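Jasmonate-induced oxygenase 2 (Arabidopsis thaliana, PDB 6LSV) catalyses the iron- and 2-oxoglutarate-dependent hydroxylation of the plant hormone jasmonate to 12-hydroxyjasmonate, a reaction that also yields succinate and carbon dioxide. Local coordinates at residues 206-212 with 293-299; 241-245 with 289-294. All blocks are in the same frame, centred on the assembly; numbering follows the deposited sequence.

Contact 1 (206-212 with 293-299); sequences CLRVNYY and ERVSLAF. With AKG (2-oxoglutaric acid), chain C; JAA ({(1R,2R)-3-oxo-2-[(2Z)-pent-2-en-1-yl]cyclopentyl}acetic acid), chain D.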
ATOM      1  N   CYS A 206       9.440  -1.888   2.327  1.00 24.60           N
ATOM      2  CA  CYS A 206       9.482  -0.474   2.003  1.00 26.88           C
ATOM      3  C   CYS A 206       8.264   0.217   2.601  1.00 24.51           C
ATOM      4  O   CYS A 206       7.325  -0.418   3.089  1.00 20.89           O
ATOM      5  CB  CYS A 206       9.585  -0.239   0.487  1.00 21.25           C
ATOM      6  SG  CYS A 206       8.605  -1.347  -0.536  1.00 23.01           S
ATOM      7  N   LEU A 207       8.309   1.544   2.574  1.00 22.60           N
ATOM      8  CA  LEU A 207       7.315   2.383   3.220  1.00 20.52           C
ATOM      9  C   LEU A 207       6.923   3.492   2.262  1.00 21.04           C
ATOM     10  O   LEU A 207       7.790   4.149   1.678  1.00 24.71           O
ATOM     11  CB  LEU A 207       7.864   2.969   4.526  1.00 21.44           C
ATOM     12  CG  LEU A 207       6.922   3.905   5.282  1.00 24.46           C
ATOM     13  CD1 LEU A 207       5.735   3.127   5.829  1.00 27.48           C
ATOM     14  CD2 LEU A 207       7.660   4.640   6.398  1.00 21.59           C
ATOM     15  N   ARG A 208       5.620   3.683   2.084  1.00 18.03           N
ATOM     16  CA  ARG A 208       5.094   4.812   1.332  1.00 19.49           C
ATOM     17  C   ARG A 208       4.057   5.509   2.195  1.00 21.53           C
ATOM     18  O   ARG A 208       3.086   4.881   2.631  1.00 21.03           O
ATOM     19  CB  ARG A 208       4.477   4.384  -0.003  1.00 22.85           C
ATOM     20  CG  ARG A 208       3.465   5.397  -0.518  1.00 23.11           C
ATOM     21  CD  ARG A 208       3.263   5.337  -2.015  1.00 22.81           C
ATOM     22  NE  ARG A 208       2.129   6.166  -2.418  1.00 23.73           N
ATOM     23  CZ  ARG A 208       1.941   6.634  -3.648  1.00 22.51           C
ATOM     24  NH1 ARG A 208       2.816   6.356  -4.605  1.00 21.65           N
ATOM     25  NH2 ARG A 208       0.879   7.380  -3.921  1.00 23.29           N
ATOM     26  N   VAL A 209       4.268   6.798   2.446  1.00 21.88           N
ATOM     27  CA  VAL A 209       3.354   7.617   3.232  1.00 24.93           C
ATOM     28  C   VAL A 209       2.627   8.549   2.277  1.00 24.13           C
ATOM     29  O   VAL A 209       3.262   9.209   1.447  1.00 24.74           O
ATOM     30  CB  VAL A 209       4.098   8.408   4.321  1.00 25.09           C
ATOM     31  CG1 VAL A 209       3.106   9.104   5.237  1.00 22.21           C
ATOM     32  CG2 VAL A 209       5.014   7.482   5.112  1.00 19.17           C
ATOM     33  N   ASN A 210       1.304   8.604   2.394  1.00 24.42           N
ATOM     34  CA  ASN A 210       0.456   9.322   1.453  1.00 28.07           C
ATOM     35  C   ASN A 210      -0.168  10.537   2.126  1.00 27.94           C
ATOM     36  O   ASN A 210      -0.702  10.435   3.236  1.00 25.10           O
ATOM     37  CB  ASN A 210      -0.639   8.407   0.902  1.00 25.40           C
ATOM     38  CG  ASN A 210      -0.081   7.199   0.180  1.00 28.33           C
ATOM     39  OD1 ASN A 210       0.765   7.326  -0.705  1.00 36.09           O
ATOM     40  ND2 ASN A 210      -0.551   6.015   0.559  1.00 29.10           N
ATOM     41  N   TYR A 211      -0.106  11.679   1.446  1.00 33.17           N
ATOM     42  CA  TYR A 211      -0.671  12.930   1.936  1.00 29.59           C
ATOM     43  C   TYR A 211      -1.775  13.361   0.985  1.00 26.06           C
ATOM     44  O   TYR A 211      -1.519  13.586  -0.202  1.00 29.97           O
ATOM     45  CB  TYR A 211       0.404  14.014   2.043  1.00 31.34           C
ATOM     46  CG  TYR A 211      -0.101  15.318   2.623  1.00 36.50           C
ATOM     47  CD1 TYR A 211      -0.960  15.326   3.714  1.00 33.96           C
ATOM     48  CD2 TYR A 211       0.277  16.540   2.077  1.00 32.27           C
ATOM     49  CE1 TYR A 211      -1.428  16.511   4.249  1.00 37.91           C
ATOM     50  CE2 TYR A 211      -0.187  17.733   2.607  1.00 34.41           C
ATOM     51  CZ  TYR A 211      -1.038  17.710   3.693  1.00 37.04           C
ATOM     52  OH  TYR A 211      -1.505  18.887   4.230  1.00 40.90           O
ATOM     53  N   TYR A 212      -2.998  13.477   1.505  1.00 28.96           N
ATOM     54  CA  TYR A 212      -4.165  13.872   0.721  1.00 25.16           C
ATOM     55  C   TYR A 212      -4.647  15.236   1.195  1.00 29.26           C
ATOM     56  O   TYR A 212      -5.462  15.322   2.125  1.00 26.37           O
ATOM     57  CB  TYR A 212      -5.278  12.827   0.845  1.00 29.24           C
ATOM     58  CG  TYR A 212      -4.806  11.410   0.612  1.00 29.19           C
ATOM     59  CD1 TYR A 212      -4.687  10.900  -0.674  1.00 26.98           C
ATOM     60  CD2 TYR A 212      -4.466  10.587   1.679  1.00 29.03           C
ATOM     61  CE1 TYR A 212      -4.248   9.608  -0.895  1.00 26.13           C
ATOM     62  CE2 TYR A 212      -4.025   9.293   1.468  1.00 28.73           C
ATOM     63  CZ  TYR A 212      -3.920   8.810   0.179  1.00 28.05           C
ATOM     64  OH  TYR A 212      -3.483   7.524  -0.037  1.00 35.67           O
ATOM     65  N   GLU A 293      -7.719  17.130   5.479  1.00 43.52           N
ATOM     66  CA  GLU A 293      -6.682  16.354   4.830  1.00 37.61           C
ATOM     67  C   GLU A 293      -6.689  14.935   5.386  1.00 33.90           C
ATOM     68  O   GLU A 293      -7.508  14.579   6.236  1.00 33.22           O
ATOM     69  CB  GLU A 293      -5.325  17.027   5.044  1.00 38.03           C
ATOM     70  CG  GLU A 293      -5.129  17.505   6.480  1.00 36.99           C
ATOM     71  CD  GLU A 293      -3.672  17.715   6.841  1.00 48.09           C
ATOM     72  OE1 GLU A 293      -3.083  18.710   6.367  1.00 46.05           O
ATOM     73  OE2 GLU A 293      -3.118  16.891   7.601  1.00 47.33           O
ATOM     74  N   ARG A 294      -5.757  14.120   4.900  1.00 25.36           N
ATOM     75  CA  ARG A 294      -5.560  12.769   5.396  1.00 27.57           C
ATOM     76  C   ARG A 294      -4.077  12.445   5.341  1.00 26.15           C
ATOM     77  O   ARG A 294      -3.338  12.992   4.519  1.00 31.87           O
ATOM     78  CB  ARG A 294      -6.352  11.725   4.585  1.00 29.47           C
ATOM     79  CG  ARG A 294      -7.834  11.640   4.926  1.00 27.24           C
ATOM     80  CD  ARG A 294      -8.535  10.470   4.223  1.00 28.60           C
ATOM     81  NE  ARG A 294      -8.331   9.188   4.896  1.00 25.57           N
ATOM     82  CZ  ARG A 294      -7.527   8.223   4.456  1.00 30.24           C
ATOM     83  NH1 ARG A 294      -6.840   8.382   3.331  1.00 25.35           N
ATOM     84  NH2 ARG A 294      -7.408   7.094   5.144  1.00 30.27           N
ATOM     85  N   VAL A 295      -3.648  11.551   6.228  1.00 22.90           N
ATOM     86  CA  VAL A 295      -2.291  11.019   6.217  1.00 24.57           C
ATOM     87  C   VAL A 295      -2.384   9.528   6.498  1.00 26.09           C
ATOM     88  O   VAL A 295      -2.912   9.123   7.541  1.00 32.25           O
ATOM     89  CB  VAL A 295      -1.378  11.703   7.251  1.00 27.25           C
ATOM     90  CG1 VAL A 295      -0.173  10.826   7.549  1.00 19.37           C
ATOM     91  CG2 VAL A 295      -0.937  13.072   6.752  1.00 24.98           C
ATOM     92  N   SER A 296      -1.881   8.711   5.577  1.00 18.91           N
ATOM     93  CA  SER A 296      -1.908   7.265   5.733  1.00 20.95           C
ATOM     94  C   SER A 296      -0.531   6.687   5.456  1.00 22.84           C
ATOM     95  O   SER A 296       0.230   7.211   4.638  1.00 22.19           O
ATOM     96  CB  SER A 296      -2.949   6.621   4.816  1.00 25.52           C
ATOM     97  OG  SER A 296      -4.168   7.342   4.859  1.00 28.47           O
ATOM     98  N   LEU A 297      -0.222   5.594   6.147  1.00 24.00           N
ATOM     99  CA  LEU A 297       1.087   4.958   6.091  1.00 22.69           C
ATOM    100  C   LEU A 297       0.926   3.555   5.524  1.00 26.14           C
ATOM    101  O   LEU A 297       0.202   2.730   6.091  1.00 22.71           O
ATOM    102  CB  LEU A 297       1.735   4.912   7.477  1.00 23.44           C
ATOM    103  CG  LEU A 297       2.387   6.186   8.031  1.00 24.44           C
ATOM    104  CD1 LEU A 297       1.367   7.269   8.352  1.00 21.48           C
ATOM    105  CD2 LEU A 297       3.210   5.855   9.263  1.00 25.32           C
ATOM    106  N   ALA A 298       1.602   3.289   4.409  1.00 28.10           N
ATOM    107  CA  ALA A 298       1.528   2.006   3.721  1.00 21.40           C
ATOM    108  C   ALA A 298       2.875   1.308   3.849  1.00 21.62           C
ATOM    109  O   ALA A 298       3.860   1.724   3.231  1.00 22.43           O
ATOM    110  CB  ALA A 298       1.143   2.193   2.255  1.00 23.19           C
ATOM    111  N   PHE A 299       2.912   0.250   4.650  1.00 23.29           N
ATOM    112  CA  PHE A 299       4.093  -0.588   4.800  1.00 22.52           C
ATOM    113  C   PHE A 299       3.955  -1.793   3.879  1.00 25.54           C
ATOM    114  O   PHE A 299       2.944  -2.502   3.923  1.00 21.52           O
ATOM    115  CB  PHE A 299       4.249  -1.023   6.258  1.00 24.24           C
ATOM    116  CG  PHE A 299       5.357  -2.011   6.495  1.00 24.58           C
ATOM    117  CD1 PHE A 299       5.105  -3.374   6.479  1.00 22.80           C
ATOM    118  CD2 PHE A 299       6.645  -1.574   6.760  1.00 24.46           C
ATOM    119  CE1 PHE A 299       6.120  -4.284   6.704  1.00 24.71           C
ATOM    120  CE2 PHE A 299       7.664  -2.479   6.985  1.00 26.45           C
ATOM    121  CZ  PHE A 299       7.400  -3.836   6.956  1.00 27.02           C
TER
HETATM  122  C1  AKG C 401      -1.807   2.854  -0.346  1.00 34.61           C
HETATM  123  O1  AKG C 401      -1.562   1.630  -0.213  1.00 27.05           O
HETATM  124  O2  AKG C 401      -0.899   3.622  -0.770  1.00 45.55           O
HETATM  125  C2  AKG C 401      -3.208   3.384  -0.018  1.00 40.34           C
HETATM  126  O5  AKG C 401      -4.130   2.977  -0.642  1.00 41.48           O
HETATM  127  C3  AKG C 401      -3.452   4.418   1.089  1.00 29.82           C
HETATM  128  C4  AKG C 401      -4.778   4.104   1.789  1.00 37.32           C
HETATM  129  C5  AKG C 401      -5.285   5.313   2.576  1.00 30.38           C
HETATM  130  O3  AKG C 401      -5.995   5.162   3.606  1.00 16.58           O
HETATM  131  O4  AKG C 401      -4.992   6.470   2.186  1.00 36.40           O
HETATM  132  O01 JAA D 402       5.033   4.381  -4.689  1.00 23.38           O
HETATM  133  O02 JAA D 402       7.525  -1.473  -4.784  1.00 22.94           O
HETATM  134  O03 JAA D 402       7.990  -0.917  -6.833  1.00 28.24           O
HETATM  135  C04 JAA D 402       6.176   1.246  -5.222  1.00 26.64           C
HETATM  136  C05 JAA D 402       4.913   2.261  -5.367  1.00 25.45           C
HETATM  137  C06 JAA D 402       7.346   2.018  -5.886  1.00 23.20           C
HETATM  138  C07 JAA D 402       6.939   3.335  -5.975  1.00 22.68           C
HETATM  139  C08 JAA D 402       5.478   3.426  -5.235  1.00 24.18           C
HETATM  140  C09 JAA D 402       3.833   2.022  -4.223  1.00 26.23           C
HETATM  141  C10 JAA D 402       5.954   0.007  -5.895  1.00 20.51           C
HETATM  142  C11 JAA D 402       2.830   0.954  -4.661  1.00 27.21           C
HETATM  143  C12 JAA D 402       7.227  -0.842  -5.834  1.00 23.78           C
HETATM  144  C13 JAA D 402       1.527   1.136  -4.551  1.00 24.01           C
HETATM  145  C14 JAA D 402       0.953   2.432  -3.984  1.00 28.82           C
HETATM  146  C15 JAA D 402      -0.082   3.000  -4.956  1.00 26.05           C
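Tyr211 presents the edge of its ring to Glu293, while Tyr212 and Arg294 meet obliquely, their ring and guanidinium planes 35° apart. Tyr211 OH donates to Glu293 OE1 at 2.7 Å, arriving from above a carboxylate turned 73° from the ring plane. With CG anti to the backbone N (chi1 -177°), Tyr211 lies across the neighbouring strand, beside the CG2 methyl of Val295. Glu293 is further held by His102 and by a salt bridge to Arg98.

On the other face of the sheet, the two terminal nitrogens of Arg294 take the 2-oxoglutarate carboxylate end-on, edge to edge: NH1 reaches O4 of the ligand at 2.9 Å and NH2 reaches O3 at 2.8 Å. Ser296 OG lies close to both oxygens of the same carboxylate, in weak bonding range, and Tyr212 OH adds a weak bond to O4. Asn210 ND2 grips O2 at the far end of the ligand, 2.8 Å away, where small Ala298 fits beside O1. Asn210 OD1 accepts from Arg208 NE, linking the two ligand-binding side chains. The edge of the Arg208 guanidinium meets jasmonate, NH1 donating to O01 at 3.0 Å, and C14 lies over one face, toward its rim.

Strands 206-212 and 294-299 are antiparallel neighbours in the double-stranded beta-helix (jelly-roll) core. Alternation puts Arg208, Asn210, Tyr212, Arg294, Ser296 and Ala298 on the ligand side. On the other, with Leu207, Val209 and Tyr211 meet helix 87-102, Phe299 meets helix 161-186 and Leu297 meets both; Val209 CG1 and Leu297 CD1 pack side by side at 4.0 Å.

Arg294 and Ser296 form the Arg-X-Ser motif of 2-oxoglutarate oxygenases, in which the arginine probably balances the charge of the carboxylate it binds.

Contact 2 (241-245 with 289-294); sequences QVFGL and NSDKER. With AKG (2-oxoglutaric acid), chain C.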
ATOM      1  N   GLN A 241      -8.601   9.839  11.762  1.00 38.71           N
ATOM      2  CA  GLN A 241      -9.661  10.813  11.998  1.00 26.37           C
ATOM      3  C   GLN A 241     -10.563  11.005  10.785  1.00 26.70           C
ATOM      4  O   GLN A 241     -11.740  11.343  10.937  1.00 29.71           O
ATOM      5  CB  GLN A 241      -9.063  12.165  12.403  1.00 29.78           C
ATOM      6  CG  GLN A 241      -8.395  12.185  13.772  1.00 40.38           C
ATOM      7  CD  GLN A 241      -9.386  12.045  14.917  1.00 44.80           C
ATOM      8  OE1 GLN A 241      -9.538  10.967  15.494  1.00 34.92           O
ATOM      9  NE2 GLN A 241     -10.065  13.138  15.251  1.00 38.77           N
ATOM     10  N   VAL A 242     -10.034  10.815   9.580  1.00 31.45           N
ATOM     11  CA  VAL A 242     -10.721  11.218   8.357  1.00 33.01           C
ATOM     12  C   VAL A 242     -10.910  10.005   7.459  1.00 27.08           C
ATOM     13  O   VAL A 242      -9.947   9.286   7.164  1.00 33.96           O
ATOM     14  CB  VAL A 242      -9.949  12.324   7.616  1.00 31.86           C
ATOM     15  CG1 VAL A 242     -10.864  13.043   6.636  1.00 37.94           C
ATOM     16  CG2 VAL A 242      -9.337  13.302   8.604  1.00 28.41           C
ATOM     17  N   PHE A 243     -12.143   9.787   7.017  1.00 23.34           N
ATOM     18  CA  PHE A 243     -12.426   8.681   6.115  1.00 32.17           C
ATOM     19  C   PHE A 243     -11.947   9.022   4.707  1.00 31.31           C
ATOM     20  O   PHE A 243     -11.855  10.191   4.325  1.00 29.42           O
ATOM     21  CB  PHE A 243     -13.926   8.361   6.103  1.00 28.53           C
ATOM     22  CG  PHE A 243     -14.522   8.123   7.475  1.00 36.35           C
ATOM     23  CD1 PHE A 243     -13.762   7.585   8.505  1.00 31.23           C
ATOM     24  CD2 PHE A 243     -15.849   8.442   7.729  1.00 36.90           C
ATOM     25  CE1 PHE A 243     -14.317   7.372   9.759  1.00 34.78           C
ATOM     26  CE2 PHE A 243     -16.407   8.229   8.980  1.00 27.03           C
ATOM     27  CZ  PHE A 243     -15.640   7.695   9.994  1.00 29.85           C
ATOM     28  N   GLY A 244     -11.626   7.985   3.938  1.00 27.91           N
ATOM     29  CA  GLY A 244     -11.184   8.187   2.572  1.00 29.17           C
ATOM     30  C   GLY A 244     -10.806   6.903   1.865  1.00 25.79           C
ATOM     31  O   GLY A 244     -10.925   6.800   0.642  1.00 27.07           O
ATOM     32  N   LEU A 245     -10.345   5.915   2.627  1.00 23.35           N
ATOM     33  CA  LEU A 245      -9.970   4.637   2.038  1.00 23.18           C
ATOM     34  C   LEU A 245     -11.215   3.861   1.628  1.00 24.91           C
ATOM     35  O   LEU A 245     -12.167   3.733   2.406  1.00 25.85           O
ATOM     36  CB  LEU A 245      -9.136   3.825   3.025  1.00 23.02           C
ATOM     37  CG  LEU A 245      -8.906   2.367   2.641  1.00 19.52           C
ATOM     38  CD1 LEU A 245      -7.879   2.272   1.527  1.00 24.06           C
ATOM     39  CD2 LEU A 245      -8.465   1.574   3.851  1.00 21.89           C
ATOM     40  N   ASN A 289     -11.626  15.109   0.255  1.00 19.42           N
ATOM     41  CA  ASN A 289     -12.715  16.052   0.470  1.00 30.34           C
ATOM     42  C   ASN A 289     -12.156  17.462   0.604  1.00 35.43           C
ATOM     43  O   ASN A 289     -10.942  17.677   0.670  1.00 32.42           O
ATOM     44  CB  ASN A 289     -13.578  15.680   1.684  1.00 30.98           C
ATOM     45  CG  ASN A 289     -12.764  15.360   2.914  1.00 32.45           C
ATOM     46  OD1 ASN A 289     -11.739  15.982   3.180  1.00 32.04           O
ATOM     47  ND2 ASN A 289     -13.230  14.383   3.685  1.00 40.13           N
ATOM     48  N   SER A 290     -13.075  18.426   0.646  1.00 38.03           N
ATOM     49  CA  SER A 290     -12.729  19.836   0.562  1.00 38.00           C
ATOM     50  C   SER A 290     -12.323  20.442   1.893  1.00 41.38           C
ATOM     51  O   SER A 290     -11.743  21.534   1.904  1.00 49.83           O
ATOM     52  CB  SER A 290     -13.916  20.625   0.006  1.00 42.58           C
ATOM     53  OG  SER A 290     -15.061  20.452   0.826  1.00 41.44           O
ATOM     54  N   ASP A 291     -12.608  19.773   3.009  1.00 44.71           N
ATOM     55  CA  ASP A 291     -12.556  20.416   4.313  1.00 47.49           C
ATOM     56  C   ASP A 291     -11.451  19.915   5.227  1.00 43.51           C
ATOM     57  O   ASP A 291     -11.083  20.633   6.163  1.00 44.41           O
ATOM     58  CB  ASP A 291     -13.907  20.260   5.025  1.00 44.29           C
ATOM     59  CG  ASP A 291     -15.068  20.678   4.138  1.00 60.70           C
ATOM     60  OD1 ASP A 291     -14.967  21.772   3.541  1.00 60.13           O
ATOM     61  OD2 ASP A 291     -16.063  19.926   4.028  1.00 60.26           O
ATOM     62  N   LYS A 292     -10.926  18.713   5.003  1.00 43.03           N
ATOM     63  CA  LYS A 292      -9.827  18.229   5.822  1.00 40.64           C
ATOM     64  C   LYS A 292      -8.923  17.343   4.973  1.00 36.47           C
ATOM     65  O   LYS A 292      -9.286  16.896   3.882  1.00 41.64           O
ATOM     66  CB  LYS A 292     -10.342  17.505   7.079  1.00 45.89           C
ATOM     67  CG  LYS A 292      -9.290  17.342   8.195  1.00 50.37           C
ATOM     68  CD  LYS A 292      -8.317  18.535   8.290  1.00 43.91           C
ATOM     69  CE  LYS A 292      -7.335  18.344   9.437  1.00 51.16           C
ATOM     70  NZ  LYS A 292      -6.990  16.900   9.626  1.00 58.71           N
ATOM     71  N   GLU A 293      -7.719  17.130   5.479  1.00 43.52           N
ATOM     72  CA  GLU A 293      -6.682  16.354   4.830  1.00 37.61           C
ATOM     73  C   GLU A 293      -6.689  14.935   5.386  1.00 33.90           C
ATOM     74  O   GLU A 293      -7.508  14.579   6.236  1.00 33.22           O
ATOM     75  CB  GLU A 293      -5.325  17.027   5.044  1.00 38.03           C
ATOM     76  CG  GLU A 293      -5.129  17.505   6.480  1.00 36.99           C
ATOM     77  CD  GLU A 293      -3.672  17.715   6.841  1.00 48.09           C
ATOM     78  OE1 GLU A 293      -3.083  18.710   6.367  1.00 46.05           O
ATOM     79  OE2 GLU A 293      -3.118  16.891   7.601  1.00 47.33           O
ATOM     80  N   ARG A 294      -5.757  14.120   4.900  1.00 25.36           N
ATOM     81  CA  ARG A 294      -5.560  12.769   5.396  1.00 27.57           C
ATOM     82  C   ARG A 294      -4.077  12.445   5.341  1.00 26.15           C
ATOM     83  O   ARG A 294      -3.338  12.992   4.519  1.00 31.87           O
ATOM     84  CB  ARG A 294      -6.352  11.725   4.585  1.00 29.47           C
ATOM     85  CG  ARG A 294      -7.834  11.640   4.926  1.00 27.24           C
ATOM     86  CD  ARG A 294      -8.535  10.470   4.223  1.00 28.60           C
ATOM     87  NE  ARG A 294      -8.331   9.188   4.896  1.00 25.57           N
ATOM     88  CZ  ARG A 294      -7.527   8.223   4.456  1.00 30.24           C
ATOM     89  NH1 ARG A 294      -6.840   8.382   3.331  1.00 25.35           N
ATOM     90  NH2 ARG A 294      -7.408   7.094   5.144  1.00 30.27           N
TER
HETATM   91  C1  AKG C 401      -1.807   2.854  -0.346  1.00 34.61           C
HETATM   92  O1  AKG C 401      -1.562   1.630  -0.213  1.00 27.05           O
HETATM   93  O2  AKG C 401      -0.899   3.622  -0.770  1.00 45.55           O
HETATM   94  C2  AKG C 401      -3.208   3.384  -0.018  1.00 40.34           C
HETATM   95  O5  AKG C 401      -4.130   2.977  -0.642  1.00 41.48           O
HETATM   96  C3  AKG C 401      -3.452   4.418   1.089  1.00 29.82           C
HETATM   97  C4  AKG C 401      -4.778   4.104   1.789  1.00 37.32           C
HETATM   98  C5  AKG C 401      -5.285   5.313   2.576  1.00 30.38           C
HETATM   99  O3  AKG C 401      -5.995   5.162   3.606  1.00 16.58           O
HETATM  100  O4  AKG C 401      -4.992   6.470   2.186  1.00 36.40           O
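Arg294 NE donates to the backbone oxygen of Val242 at 2.8 Å, a fairly straight bond (161°) that joins two loops at the rim of the double-stranded beta-helix. The oxygen lies in the guanidinium plane, whereas the donor sits well above the plane of the Val242 carbonyl. A bend at chi3 (81°) swings the guanidinium out of line with the first part of the chain, which lets NE serve this carbonyl while the two terminal nitrogens serve the cosubstrate. Val242 is thus a second-shell residue, fixing the rotation of an arginine that binds 2-oxoglutarate.

The branched side chain of Val242 fills the angle between the methylenes of Arg294 and Lys292 and the Glu293 carbonyl: CB rests on Arg294 CG at 3.5 Å, the two side chains running past one another head to tail, and CG2 lies against the Glu293 carbonyl oxygen. Lys292 lies roughly perpendicular to it, touching with the aliphatic CG. Asp239 holds the backbone N of Val242 through OD1.

Beyond Val242 the chain passes over one face of the arginine. Gly244 has no side chain, and its CA can therefore lie 3.8 Å above the guanidinium plane; Leu245 N follows, over the centre of the group. The backbone of Gly244 is hydrogen-bonded to that of Ile287, and Leu245 begins the next strand, facing the ligand: its CD1 methyl lies 3.6 Å from C4 of 2-oxoglutarate.

Of the segments in the two contacts, 206-212 on strand 204-212 comes first, and contact 1 pairs it with strand 294-302, closing a loop of 80 residues. Two iron ligands, His227 and Asp229, lie early in that loop. Contact 2 is nested inside: segment 241-245, between strands 233-237 and 245-248, meets segment 289-294, enclosing the third iron ligand, His284. Contact 1 thus joins adjacent strands of the large mixed sheet, whereas contact 2 ties together two loops that pass between this sheet and the smaller three-stranded one. Their centres lie 13 Å apart. Glu293 and Arg294 belong to both; through Arg294, and Leu245 in contact 2, both reach 2-oxoglutarate.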